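Local atomic coordinates of molybdopterin adenylyltransferase (Helicobacter pylori, PDB entry 4XCW), a protein that probably catalyses the ATP-dependent adenylylation of molybdopterin, a step in the biosynthesis of the molybdenum cofactor. Residues B[9-14]-B[61-66]; B[34-39]-B[168-173]; B[88-93]-B[131-136]; B[155-158]-B[162-165]. All coordinates share one frame; numbering follows the deposited sequence.

Contact 1 (B[9-14]-B[61-66]); sequences GVLSAS and IKMCDE
Met63 of helix 61-66 reaches onto the strand 9-13 and makes every contact between the two segments. All of it is van der Waals packing; no hydrogen bond crosses. The first group of contacts is between sulfur or methyl and backbone. Met63 SD sits 3.8 Å from Gly9 CA, over a residue with no side chain. Met63 CE goes one residue further and lies 3.6 Å from Val10 O. The chain is extended beyond CG (chi2 175°, chi3 178°), which carries the methyl this far along the strand. The second group is apolar side chain on side chain. Met63 CE meets Leu11 CB at 4.0 Å, so the methyl rests beside the base of the leucine. Val10, between Gly9 and Leu11, turns its CB away from the helix. The strand and helix run nearly antiparallel, at 170°, with their axes 9.1 Å apart. This is the helix-on-sheet packing of an alpha/beta fold. Strand 6-13 is bonded through its backbone to strands 42-49 and 71-75. Met63 also touches Glu47 and Val72 on these two strands, while Leu11 packs on Ile56 and Leu60 of the same helix.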
loop_
_atom_site.group_PDB
_atom_site.type_symbol
_atom_site.label_atom_id
_atom_site.label_comp_id
_atom_site.label_asym_id
_atom_site.label_seq_id
_atom_site.Cartn_x
_atom_site.Cartn_y
_atom_site.Cartn_z
ATOM N N GLY B 9 -2.937 -22.214 -12.097
ATOM C CA GLY B 9 -1.690 -22.612 -11.470
ATOM C C GLY B 9 -1.808 -22.590 -9.958
ATOM O O GLY B 9 -2.391 -21.673 -9.383
ATOM N N VAL B 10 -1.272 -23.620 -9.312
ATOM C CA VAL B 10 -1.242 -23.674 -7.854
ATOM C C VAL B 10 0.191 -23.957 -7.435
ATOM O O VAL B 10 0.706 -25.051 -7.658
ATOM C CB VAL B 10 -2.184 -24.746 -7.294
ATOM C CG1 VAL B 10 -2.222 -24.691 -5.759
ATOM C CG2 VAL B 10 -3.578 -24.569 -7.869
ATOM N N LEU B 11 0.832 -22.964 -6.835
ATOM C CA LEU B 11 2.232 -23.064 -6.468
ATOM C C LEU B 11 2.418 -23.096 -4.954
ATOM O O LEU B 11 2.168 -22.104 -4.280
ATOM C CB LEU B 11 3.009 -21.892 -7.065
ATOM C CG LEU B 11 4.518 -21.967 -6.877
ATOM C CD1 LEU B 11 4.985 -23.295 -7.410
ATOM C CD2 LEU B 11 5.215 -20.823 -7.594
ATOM N N SER B 12 2.857 -24.234 -4.425
ATOM C CA SER B 12 3.162 -24.328 -3.002
ATOM C C SER B 12 4.646 -24.094 -2.771
ATOM O O SER B 12 5.481 -24.853 -3.259
ATOM C CB SER B 12 2.749 -25.688 -2.437
ATOM O OG SER B 12 3.183 -25.819 -1.092
ATOM N N ALA B 13 4.969 -23.027 -2.046
ATOM C CA ALA B 13 6.350 -22.722 -1.698
ATOM C C ALA B 13 6.662 -23.357 -0.360
ATOM O O ALA B 13 6.049 -23.011 0.651
ATOM C CB ALA B 13 6.583 -21.223 -1.646
ATOM N N SER B 14 7.612 -24.284 -0.352
ATOM C CA SER B 14 7.887 -25.066 0.850
ATOM C C SER B 14 9.243 -25.754 0.788
ATOM O O SER B 14 9.618 -26.304 -0.245
ATOM C CB SER B 14 6.786 -26.107 1.058
ATOM O OG SER B 14 7.105 -26.993 2.118
ATOM N N ILE B 61 6.625 -18.314 -13.958
ATOM C CA ILE B 61 6.756 -17.992 -15.369
ATOM C C ILE B 61 6.264 -19.157 -16.229
ATOM O O ILE B 61 5.579 -18.950 -17.230
ATOM C CB ILE B 61 8.211 -17.617 -15.716
ATOM C CG1 ILE B 61 8.544 -16.251 -15.106
ATOM C CG2 ILE B 61 8.428 -17.597 -17.226
ATOM C CD1 ILE B 61 9.992 -15.851 -15.220
ATOM N N LYS B 62 6.572 -20.379 -15.810
ATOM C CA LYS B 62 6.157 -21.562 -16.560
ATOM C C LYS B 62 4.634 -21.699 -16.540
ATOM O O LYS B 62 4.018 -22.009 -17.559
ATOM C CB LYS B 62 6.825 -22.823 -15.993
ATOM C CG LYS B 62 6.403 -24.127 -16.663
ATOM C CD LYS B 62 7.304 -25.285 -16.244
ATOM C CE LYS B 62 7.386 -25.412 -14.729
ATOM N NZ LYS B 62 8.237 -26.559 -14.293
ATOM N N MET B 63 4.025 -21.451 -15.384
ATOM C CA MET B 63 2.573 -21.575 -15.270
ATOM C C MET B 63 1.856 -20.548 -16.147
ATOM O O MET B 63 0.882 -20.877 -16.831
ATOM C CB MET B 63 2.131 -21.435 -13.812
ATOM C CG MET B 63 2.524 -22.624 -12.929
ATOM S SD MET B 63 2.110 -22.350 -11.183
ATOM C CE MET B 63 2.614 -23.907 -10.451
ATOM N N CYS B 64 2.350 -19.311 -16.142
ATOM C CA CYS B 64 1.772 -18.259 -16.978
ATOM C C CYS B 64 2.057 -18.475 -18.463
ATOM O O CYS B 64 1.138 -18.468 -19.291
ATOM C CB CYS B 64 2.302 -16.885 -16.562
ATOM S SG CYS B 64 1.856 -16.384 -14.902
ATOM N N ASP B 65 3.335 -18.662 -18.795
ATOM C CA ASP B 65 3.773 -18.660 -20.189
ATOM C C ASP B 65 3.558 -19.989 -20.914
ATOM O O ASP B 65 3.071 -20.007 -22.047
ATOM C CB ASP B 65 5.254 -18.283 -20.286
ATOM C CG ASP B 65 5.540 -16.866 -19.807
ATOM O OD1 ASP B 65 4.636 -16.221 -19.234
ATOM O OD2 ASP B 65 6.686 -16.405 -20.005
ATOM N N GLU B 66 3.937 -21.094 -20.281
ATOM C CA GLU B 66 3.851 -22.393 -20.942
ATOM C C GLU B 66 2.493 -23.057 -20.744
ATOM O O GLU B 66 1.904 -23.561 -21.702
ATOM C CB GLU B 66 4.958 -23.326 -20.447
ATOM C CG GLU B 66 6.355 -22.905 -20.854
ATOM C CD GLU B 66 7.396 -23.956 -20.520
ATOM O OE1 GLU B 66 7.058 -25.160 -20.540
ATOM O OE2 GLU B 66 8.551 -23.577 -20.235
#

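Contact 2 (B[34-39]-B[168-173]); sequences LSEYLL and EKNIQA
Asn170 and Ile171 of the loop 168-173 meet the end of helix 25-37, at Glu36 and Tyr37. The loop first makes a turn of its own. Glu168 takes little part across the contact, but its carbonyl O accepts a bond of 2.7 Å from Gln172 NE2, which ties the two ends of the turn together. Asn170 comes next and points toward the helix. Its ND2 donates to Glu36 O at 2.7 Å, with a nearly straight N-H...O angle of 175°. The oxygen lies in the amide plane of Asn170, whereas the nitrogen stands above the carbonyl plane of Glu36, 36° out of it. Asn170 ND2 also lies 3.6 Å from Glu36 CB. The backbone O of Asn170 lies 4.0 Å from Tyr37 CE1, in an oblique position. Ile171 then spreads over one face of the Tyr37 ring. Its CB stands 4.0 Å from the ring centroid, a CH-pi contact close to the ring normal. CG2 lies near the root of the ring, 3.7 Å from Tyr37 CG. With CG1 anti to the backbone N (chi1 -166°), the longer branch runs toward the phenol end, where CD1 is 3.8 Å from Tyr37 CZ. The tyrosine ring also meets Phe149. Tyr37 is joined by a backbone bond to Asn167, just before this loop. Tyr37 and Ile171 are buried, whereas Glu36 and Asn170 are exposed. The apolar part is thus shielded, and the polar bond marks its border with solvent.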
loop_
_atom_site.group_PDB
_atom_site.type_symbol
_atom_site.label_atom_id
_atom_site.label_comp_id
_atom_site.label_asym_id
_atom_site.label_seq_id
_atom_site.Cartn_x
_atom_site.Cartn_y
_atom_site.Cartn_z
ATOM N N LEU B 34 -11.836 -23.266 -5.614
ATOM C CA LEU B 34 -11.944 -22.782 -6.981
ATOM C C LEU B 34 -12.875 -23.674 -7.801
ATOM O O LEU B 34 -13.581 -23.192 -8.690
ATOM C CB LEU B 34 -10.557 -22.683 -7.616
ATOM C CG LEU B 34 -9.731 -21.550 -6.999
ATOM C CD1 LEU B 34 -8.310 -21.535 -7.537
ATOM C CD2 LEU B 34 -10.409 -20.195 -7.223
ATOM N N SER B 35 -12.901 -24.966 -7.480
ATOM C CA SER B 35 -13.793 -25.900 -8.169
ATOM C C SER B 35 -15.260 -25.596 -7.888
ATOM O O SER B 35 -16.116 -25.827 -8.737
ATOM C CB SER B 35 -13.484 -27.344 -7.767
ATOM O OG SER B 35 -12.238 -27.764 -8.294
ATOM N N GLU B 36 -15.547 -25.088 -6.695
ATOM C CA GLU B 36 -16.915 -24.748 -6.314
ATOM C C GLU B 36 -17.338 -23.385 -6.862
ATOM O O GLU B 36 -18.527 -23.129 -7.060
ATOM C CB GLU B 36 -17.064 -24.760 -4.792
ATOM C CG GLU B 36 -16.859 -26.124 -4.150
ATOM C CD GLU B 36 -16.811 -26.049 -2.635
ATOM O OE1 GLU B 36 -16.905 -24.925 -2.096
ATOM O OE2 GLU B 36 -16.679 -27.110 -1.984
ATOM N N TYR B 37 -16.358 -22.520 -7.102
ATOM C CA TYR B 37 -16.614 -21.150 -7.543
ATOM C C TYR B 37 -16.849 -21.027 -9.046
ATOM O O TYR B 37 -17.531 -20.105 -9.498
ATOM C CB TYR B 37 -15.448 -20.241 -7.153
ATOM C CG TYR B 37 -15.417 -19.835 -5.695
ATOM C CD1 TYR B 37 -16.323 -20.359 -4.777
ATOM C CD2 TYR B 37 -14.475 -18.917 -5.239
ATOM C CE1 TYR B 37 -16.285 -19.980 -3.444
ATOM C CE2 TYR B 37 -14.433 -18.534 -3.914
ATOM C CZ TYR B 37 -15.333 -19.064 -3.020
ATOM O OH TYR B 37 -15.278 -18.671 -1.698
ATOM N N LEU B 38 -16.272 -21.946 -9.815
ATOM C CA LEU B 38 -16.322 -21.872 -11.274
ATOM C C LEU B 38 -17.122 -23.006 -11.905
ATOM O O LEU B 38 -17.074 -24.148 -11.449
ATOM C CB LEU B 38 -14.904 -21.874 -11.848
ATOM C CG LEU B 38 -14.066 -20.636 -11.538
ATOM C CD1 LEU B 38 -12.615 -20.866 -11.912
ATOM C CD2 LEU B 38 -14.629 -19.441 -12.287
ATOM N N LEU B 39 -17.847 -22.677 -12.969
ATOM C CA LEU B 39 -18.612 -23.661 -13.719
ATOM C C LEU B 39 -17.785 -24.246 -14.861
ATOM O O LEU B 39 -18.096 -25.323 -15.373
ATOM C CB LEU B 39 -19.895 -23.030 -14.265
ATOM C CG LEU B 39 -20.860 -22.494 -13.204
ATOM C CD1 LEU B 39 -21.981 -21.695 -13.847
ATOM C CD2 LEU B 39 -21.430 -23.639 -12.384
ATOM N N GLU B 168 -22.885 -19.147 -9.168
ATOM C CA GLU B 168 -23.478 -18.106 -8.342
ATOM C C GLU B 168 -24.149 -18.678 -7.095
ATOM O O GLU B 168 -24.499 -17.945 -6.173
ATOM C CB GLU B 168 -24.465 -17.294 -9.181
ATOM C CG GLU B 168 -23.789 -16.697 -10.409
ATOM C CD GLU B 168 -24.691 -15.794 -11.215
ATOM O OE1 GLU B 168 -25.899 -15.731 -10.917
ATOM O OE2 GLU B 168 -24.183 -15.145 -12.155
ATOM N N LYS B 169 -24.309 -19.996 -7.071
ATOM C CA LYS B 169 -24.750 -20.690 -5.872
ATOM C C LYS B 169 -23.710 -20.551 -4.757
ATOM O O LYS B 169 -24.035 -20.632 -3.574
ATOM C CB LYS B 169 -25.010 -22.166 -6.179
ATOM C CG LYS B 169 -25.584 -22.950 -5.020
ATOM C CD LYS B 169 -26.906 -22.356 -4.586
ATOM C CE LYS B 169 -27.409 -23.003 -3.314
ATOM N NZ LYS B 169 -27.703 -24.453 -3.479
ATOM N N ASN B 170 -22.458 -20.329 -5.140
ATOM C CA ASN B 170 -21.366 -20.345 -4.175
ATOM C C ASN B 170 -20.640 -19.014 -3.992
ATOM O O ASN B 170 -20.047 -18.770 -2.942
ATOM C CB ASN B 170 -20.355 -21.421 -4.568
ATOM C CG ASN B 170 -20.925 -22.820 -4.446
ATOM O OD1 ASN B 170 -21.773 -23.081 -3.592
ATOM N ND2 ASN B 170 -20.461 -23.728 -5.298
ATOM N N ILE B 171 -20.679 -18.160 -5.011
ATOM C CA ILE B 171 -19.963 -16.890 -4.961
ATOM C C ILE B 171 -20.545 -15.941 -6.010
ATOM O O ILE B 171 -21.119 -16.381 -7.005
ATOM C CB ILE B 171 -18.436 -17.100 -5.189
ATOM C CG1 ILE B 171 -17.625 -15.854 -4.810
ATOM C CG2 ILE B 171 -18.146 -17.544 -6.611
ATOM C CD1 ILE B 171 -17.266 -15.787 -3.336
ATOM N N GLN B 172 -20.429 -14.639 -5.770
ATOM C CA GLN B 172 -20.900 -13.641 -6.723
ATOM C C GLN B 172 -19.716 -12.944 -7.365
ATOM O O GLN B 172 -18.790 -12.546 -6.668
ATOM C CB GLN B 172 -21.794 -12.609 -6.033
ATOM C CG GLN B 172 -22.973 -13.196 -5.282
ATOM C CD GLN B 172 -23.638 -14.332 -6.031
ATOM O OE1 GLN B 172 -24.106 -14.160 -7.157
ATOM N NE2 GLN B 172 -23.685 -15.503 -5.406
ATOM N N ALA B 173 -19.729 -12.799 -8.685
ATOM C CA ALA B 173 -18.691 -12.008 -9.339
ATOM C C ALA B 173 -19.294 -10.889 -10.162
ATOM O O ALA B 173 -20.259 -11.079 -10.901
ATOM C CB ALA B 173 -17.806 -12.871 -10.201
#

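Contact 3 (B[88-93]-B[131-136]); sequences EATKKV and IINLPG
Thr90, on the inner side of helix 86-93, faces Asn133 and Ile131 of strand 129-134. Its CB lies 3.9 Å from Asn133 ND2, and there the side chain forks. The OG1 branch stands beside the backbone N (chi1 -56°) and takes a hydrogen bond from Asn133 ND2 at 3.0 Å. The N-H...O angle is 165°, and OG1 lies close to the amide plane of Asn133. The other branch, CG2, meets Ile131 CG2 at 3.9 Å, so one face of the helix offers a hydroxyl and a methyl to two neighbouring inward side chains of the strand. One turn later Val93 CG2 packs on Ile131 CD1, also at 3.9 Å; these two side chains cross at about a right angle. Ile132, between the two inward residues, points away. The helix and strand run antiparallel, with axes 9.7 Å apart, as a helix laid on the sheet. Thr90 OG1 is also bonded to Thr86 O, one turn back in the helix. Asn133 ND2 has a second partner in Thr74 OG1 of strand 71-75, and Asn133 OD1 accepts from Ser122 N. The buried amide is therefore held at both ends: its nitrogen bridges two threonine hydroxyls and its oxygen takes a backbone N-H. This fixes which way round the amide lies and links the helix to the sheet by a buried polar bond beside the apolar contacts of Ile131.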
loop_
_atom_site.group_PDB
_atom_site.type_symbol
_atom_site.label_atom_id
_atom_site.label_comp_id
_atom_site.label_asym_id
_atom_site.label_seq_id
_atom_site.Cartn_x
_atom_site.Cartn_y
_atom_site.Cartn_z
ATOM N N GLU B 88 8.413 -11.346 -3.258
ATOM C CA GLU B 88 9.508 -10.837 -4.090
ATOM C C GLU B 88 9.549 -11.495 -5.469
ATOM O O GLU B 88 9.766 -10.828 -6.484
ATOM C CB GLU B 88 10.858 -11.052 -3.410
ATOM C CG GLU B 88 11.154 -10.078 -2.299
ATOM C CD GLU B 88 10.773 -10.604 -0.927
ATOM O OE1 GLU B 88 9.769 -11.347 -0.809
ATOM O OE2 GLU B 88 11.489 -10.270 0.040
ATOM N N ALA B 89 9.380 -12.813 -5.492
ATOM C CA ALA B 89 9.387 -13.551 -6.746
ATOM C C ALA B 89 8.192 -13.140 -7.591
ATOM O O ALA B 89 8.297 -13.000 -8.801
ATOM C CB ALA B 89 9.376 -15.045 -6.487
ATOM N N THR B 90 7.055 -12.931 -6.939
ATOM C CA THR B 90 5.841 -12.525 -7.631
ATOM C C THR B 90 6.022 -11.155 -8.278
ATOM O O THR B 90 5.660 -10.954 -9.438
ATOM C CB THR B 90 4.646 -12.509 -6.655
ATOM O OG1 THR B 90 4.533 -13.806 -6.057
ATOM C CG2 THR B 90 3.344 -12.171 -7.382
ATOM N N LYS B 91 6.615 -10.224 -7.538
ATOM C CA LYS B 91 6.835 -8.876 -8.060
ATOM C C LYS B 91 7.792 -8.887 -9.240
ATOM O O LYS B 91 7.660 -8.101 -10.191
ATOM C CB LYS B 91 7.368 -7.959 -6.954
ATOM C CG LYS B 91 7.518 -6.508 -7.386
ATOM C CD LYS B 91 8.400 -5.723 -6.425
ATOM C CE LYS B 91 7.844 -5.746 -5.006
ATOM N NZ LYS B 91 8.680 -4.937 -4.073
ATOM N N LYS B 92 8.764 -9.790 -9.189
ATOM C CA LYS B 92 9.778 -9.860 -10.231
ATOM C C LYS B 92 9.179 -10.310 -11.574
ATOM O O LYS B 92 9.577 -9.824 -12.638
ATOM C CB LYS B 92 10.910 -10.800 -9.795
ATOM C CG LYS B 92 11.998 -11.002 -10.840
ATOM C CD LYS B 92 12.591 -9.677 -11.292
ATOM C CE LYS B 92 13.476 -9.860 -12.515
ATOM N NZ LYS B 92 13.864 -8.555 -13.121
ATOM N N VAL B 93 8.210 -11.221 -11.538
ATOM C CA VAL B 93 7.706 -11.779 -12.794
ATOM C C VAL B 93 6.463 -11.051 -13.307
ATOM O O VAL B 93 6.051 -11.268 -14.446
ATOM C CB VAL B 93 7.391 -13.299 -12.668
ATOM C CG1 VAL B 93 8.586 -14.053 -12.093
ATOM C CG2 VAL B 93 6.152 -13.538 -11.830
ATOM N N ILE B 131 -1.739 -13.271 -11.008
ATOM C CA ILE B 131 -1.079 -14.007 -9.931
ATOM C C ILE B 131 -1.449 -13.423 -8.575
ATOM O O ILE B 131 -1.353 -12.221 -8.361
ATOM C CB ILE B 131 0.451 -13.987 -10.092
ATOM C CG1 ILE B 131 0.839 -14.483 -11.480
ATOM C CG2 ILE B 131 1.122 -14.860 -9.026
ATOM C CD1 ILE B 131 2.349 -14.430 -11.748
ATOM N N ILE B 132 -1.897 -14.280 -7.664
ATOM C CA ILE B 132 -2.247 -13.842 -6.313
ATOM C C ILE B 132 -1.567 -14.728 -5.289
ATOM O O ILE B 132 -1.623 -15.951 -5.408
ATOM C CB ILE B 132 -3.757 -13.903 -6.067
ATOM C CG1 ILE B 132 -4.518 -13.222 -7.203
ATOM C CG2 ILE B 132 -4.110 -13.270 -4.722
ATOM C CD1 ILE B 132 -6.016 -13.359 -7.067
ATOM N N ASN B 133 -0.950 -14.118 -4.277
ATOM C CA ASN B 133 -0.407 -14.860 -3.135
ATOM C C ASN B 133 -1.488 -15.121 -2.088
ATOM O O ASN B 133 -2.084 -14.177 -1.589
ATOM C CB ASN B 133 0.731 -14.095 -2.461
ATOM C CG ASN B 133 1.761 -13.567 -3.440
ATOM O OD1 ASN B 133 2.221 -12.431 -3.307
ATOM N ND2 ASN B 133 2.153 -14.393 -4.406
ATOM N N LEU B 134 -1.721 -16.386 -1.744
ATOM C CA LEU B 134 -2.748 -16.754 -0.765
ATOM C C LEU B 134 -2.097 -17.122 0.572
ATOM O O LEU B 134 -0.880 -17.249 0.632
ATOM C CB LEU B 134 -3.583 -17.926 -1.288
ATOM C CG LEU B 134 -4.339 -17.708 -2.593
ATOM C CD1 LEU B 134 -5.152 -18.958 -2.928
ATOM C CD2 LEU B 134 -5.220 -16.463 -2.490
ATOM N N PRO B 135 -2.898 -17.291 1.649
ATOM C CA PRO B 135 -2.291 -17.694 2.921
ATOM C C PRO B 135 -1.841 -19.148 2.907
ATOM O O PRO B 135 -1.906 -19.803 1.865
ATOM C CB PRO B 135 -3.426 -17.498 3.946
ATOM C CG PRO B 135 -4.415 -16.610 3.268
ATOM C CD PRO B 135 -4.322 -16.956 1.818
ATOM N N GLY B 136 -1.405 -19.642 4.063
ATOM C CA GLY B 136 -0.899 -20.997 4.175
ATOM C C GLY B 136 -1.898 -22.015 4.706
ATOM O O GLY B 136 -1.829 -23.196 4.363
#

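Contact 4 (B[155-158]-B[162-165]); sequences CVDL and NYMQ
Val156, near the end of helix 152-158, packs against the chain where it passes through Asn162 and Met164. Its two methyls do different work. CG1 touches the backbone at Asn162 O, 3.3 Å away; the asparagine side chain is bonded through ND2 to Thr5 O. CG2 meets Met164 CE at 4.1 Å. The extended methionine chain (chi2 174°) brings that methyl to the helix, and Met164 also rests on Ile6 of strand 6-13. The three residues between the segments are neither helix nor strand: the chain leaves the last helix of the fold, turns, and passes beside its end as a loop. Asp157 is the polar side of this turn. A water lies 2.9 Å from Asp157 OD1 and 2.9 Å from Asn162 O, within hydrogen-bonding distance of both. It accepts from Met164 N at 2.8 Å. Asp157 OD1 also lies 3.5 Å from Tyr163 CD1. It is placed obliquely to the ring, although the carboxylate and ring planes are only 6° apart. The other carboxylate oxygen, Asp157 OD2, forms a salt bridge with Arg175, which in turn makes a cation-pi contact with the Tyr163 ring.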
loop_
_atom_site.group_PDB
_atom_site.type_symbol
_atom_site.label_atom_id
_atom_site.label_comp_id
_atom_site.label_asym_id
_atom_site.label_seq_id
_atom_site.Cartn_x
_atom_site.Cartn_y
_atom_site.Cartn_z
ATOM N N CYS B 155 -11.198 -9.137 -13.736
ATOM C CA CYS B 155 -9.766 -8.876 -13.902
ATOM C C CYS B 155 -9.187 -9.730 -15.023
ATOM O O CYS B 155 -8.409 -9.250 -15.847
ATOM C CB CYS B 155 -8.993 -9.151 -12.610
ATOM S SG CYS B 155 -7.257 -8.588 -12.671
ATOM N N VAL B 156 -9.564 -11.004 -15.041
ATOM C CA VAL B 156 -9.067 -11.928 -16.055
ATOM C C VAL B 156 -9.604 -11.517 -17.440
ATOM O O VAL B 156 -8.881 -11.606 -18.437
ATOM C CB VAL B 156 -9.440 -13.390 -15.704
ATOM C CG1 VAL B 156 -9.150 -14.344 -16.868
ATOM C CG2 VAL B 156 -8.681 -13.831 -14.458
ATOM N N ASP B 157 -10.844 -11.027 -17.494
ATOM C CA ASP B 157 -11.390 -10.469 -18.744
ATOM C C ASP B 157 -10.526 -9.324 -19.270
ATOM O O ASP B 157 -10.195 -9.275 -20.457
ATOM C CB ASP B 157 -12.811 -9.925 -18.568
ATOM C CG ASP B 157 -13.828 -10.992 -18.243
ATOM O OD1 ASP B 157 -13.527 -12.194 -18.399
ATOM O OD2 ASP B 157 -14.947 -10.607 -17.837
ATOM N N LEU B 158 -10.182 -8.393 -18.383
ATOM C CA LEU B 158 -9.477 -7.180 -18.784
ATOM C C LEU B 158 -8.065 -7.439 -19.295
ATOM O O LEU B 158 -7.561 -6.676 -20.113
ATOM C CB LEU B 158 -9.409 -6.188 -17.622
ATOM C CG LEU B 158 -10.731 -5.570 -17.173
ATOM C CD1 LEU B 158 -10.527 -4.702 -15.935
ATOM C CD2 LEU B 158 -11.336 -4.764 -18.305
ATOM N N ASN B 162 -9.071 -16.218 -20.387
ATOM C CA ASN B 162 -10.309 -16.909 -20.748
ATOM C C ASN B 162 -11.467 -16.471 -19.861
ATOM O O ASN B 162 -11.270 -15.893 -18.792
ATOM C CB ASN B 162 -10.136 -18.426 -20.668
ATOM C CG ASN B 162 -9.176 -18.960 -21.706
ATOM O OD1 ASN B 162 -8.978 -18.354 -22.758
ATOM N ND2 ASN B 162 -8.574 -20.105 -21.417
ATOM N N TYR B 163 -12.682 -16.758 -20.306
ATOM C CA TYR B 163 -13.872 -16.204 -19.674
ATOM C C TYR B 163 -14.433 -17.106 -18.583
ATOM O O TYR B 163 -15.076 -18.115 -18.868
ATOM C CB TYR B 163 -14.939 -15.949 -20.732
ATOM C CG TYR B 163 -16.108 -15.132 -20.237
ATOM C CD1 TYR B 163 -16.082 -13.747 -20.308
ATOM C CD2 TYR B 163 -17.244 -15.743 -19.715
ATOM C CE1 TYR B 163 -17.148 -12.989 -19.869
ATOM C CE2 TYR B 163 -18.319 -14.990 -19.270
ATOM C CZ TYR B 163 -18.263 -13.613 -19.351
ATOM O OH TYR B 163 -19.324 -12.851 -18.916
ATOM N N MET B 164 -14.179 -16.730 -17.334
ATOM C CA MET B 164 -14.693 -17.457 -16.186
ATOM C C MET B 164 -16.199 -17.323 -16.059
ATOM O O MET B 164 -16.742 -16.221 -16.147
ATOM C CB MET B 164 -14.040 -16.954 -14.906
ATOM C CG MET B 164 -12.605 -17.367 -14.736
ATOM S SD MET B 164 -11.921 -16.553 -13.288
ATOM C CE MET B 164 -10.316 -17.337 -13.221
ATOM N N GLN B 165 -16.862 -18.451 -15.834
ATOM C CA GLN B 165 -18.290 -18.457 -15.573
ATOM C C GLN B 165 -18.539 -18.918 -14.145
ATOM O O GLN B 165 -18.262 -20.059 -13.772
ATOM C CB GLN B 165 -19.017 -19.336 -16.583
ATOM C CG GLN B 165 -18.623 -19.008 -18.007
ATOM C CD GLN B 165 -19.766 -19.142 -18.982
ATOM O OE1 GLN B 165 -20.920 -19.310 -18.588
ATOM N NE2 GLN B 165 -19.452 -19.063 -20.268
HETATM O O HOH W 1 -12.699 -14.429 -16.781
#

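In the fold
Contacts 1 and 3 both join a helix to the same mixed sheet, and their centres are 10 Å apart. They touch directly: Ile61 CG1 meets Val93 CG1 at 3.7 Å, and Cys64 SG meets Ile131 CD1 at 3.7 Å. Contacts 2 and 4 form a second pair, with centres 13 Å apart, where the C-terminal chain is bound to the body of the fold. Leu39 N and Gln165 O lie 2.8 Å apart, a probable hydrogen bond, and Leu38 CD2 packs on Met164 CB. The pairs do not touch: the centres of contacts 2 and 3 are 23 Å apart, on opposite sides of the chain's centre, although their nearest atoms come within about 6 Å. Along the sequence, contacts 3 and 4 are nested inside the loop closed by contact 2.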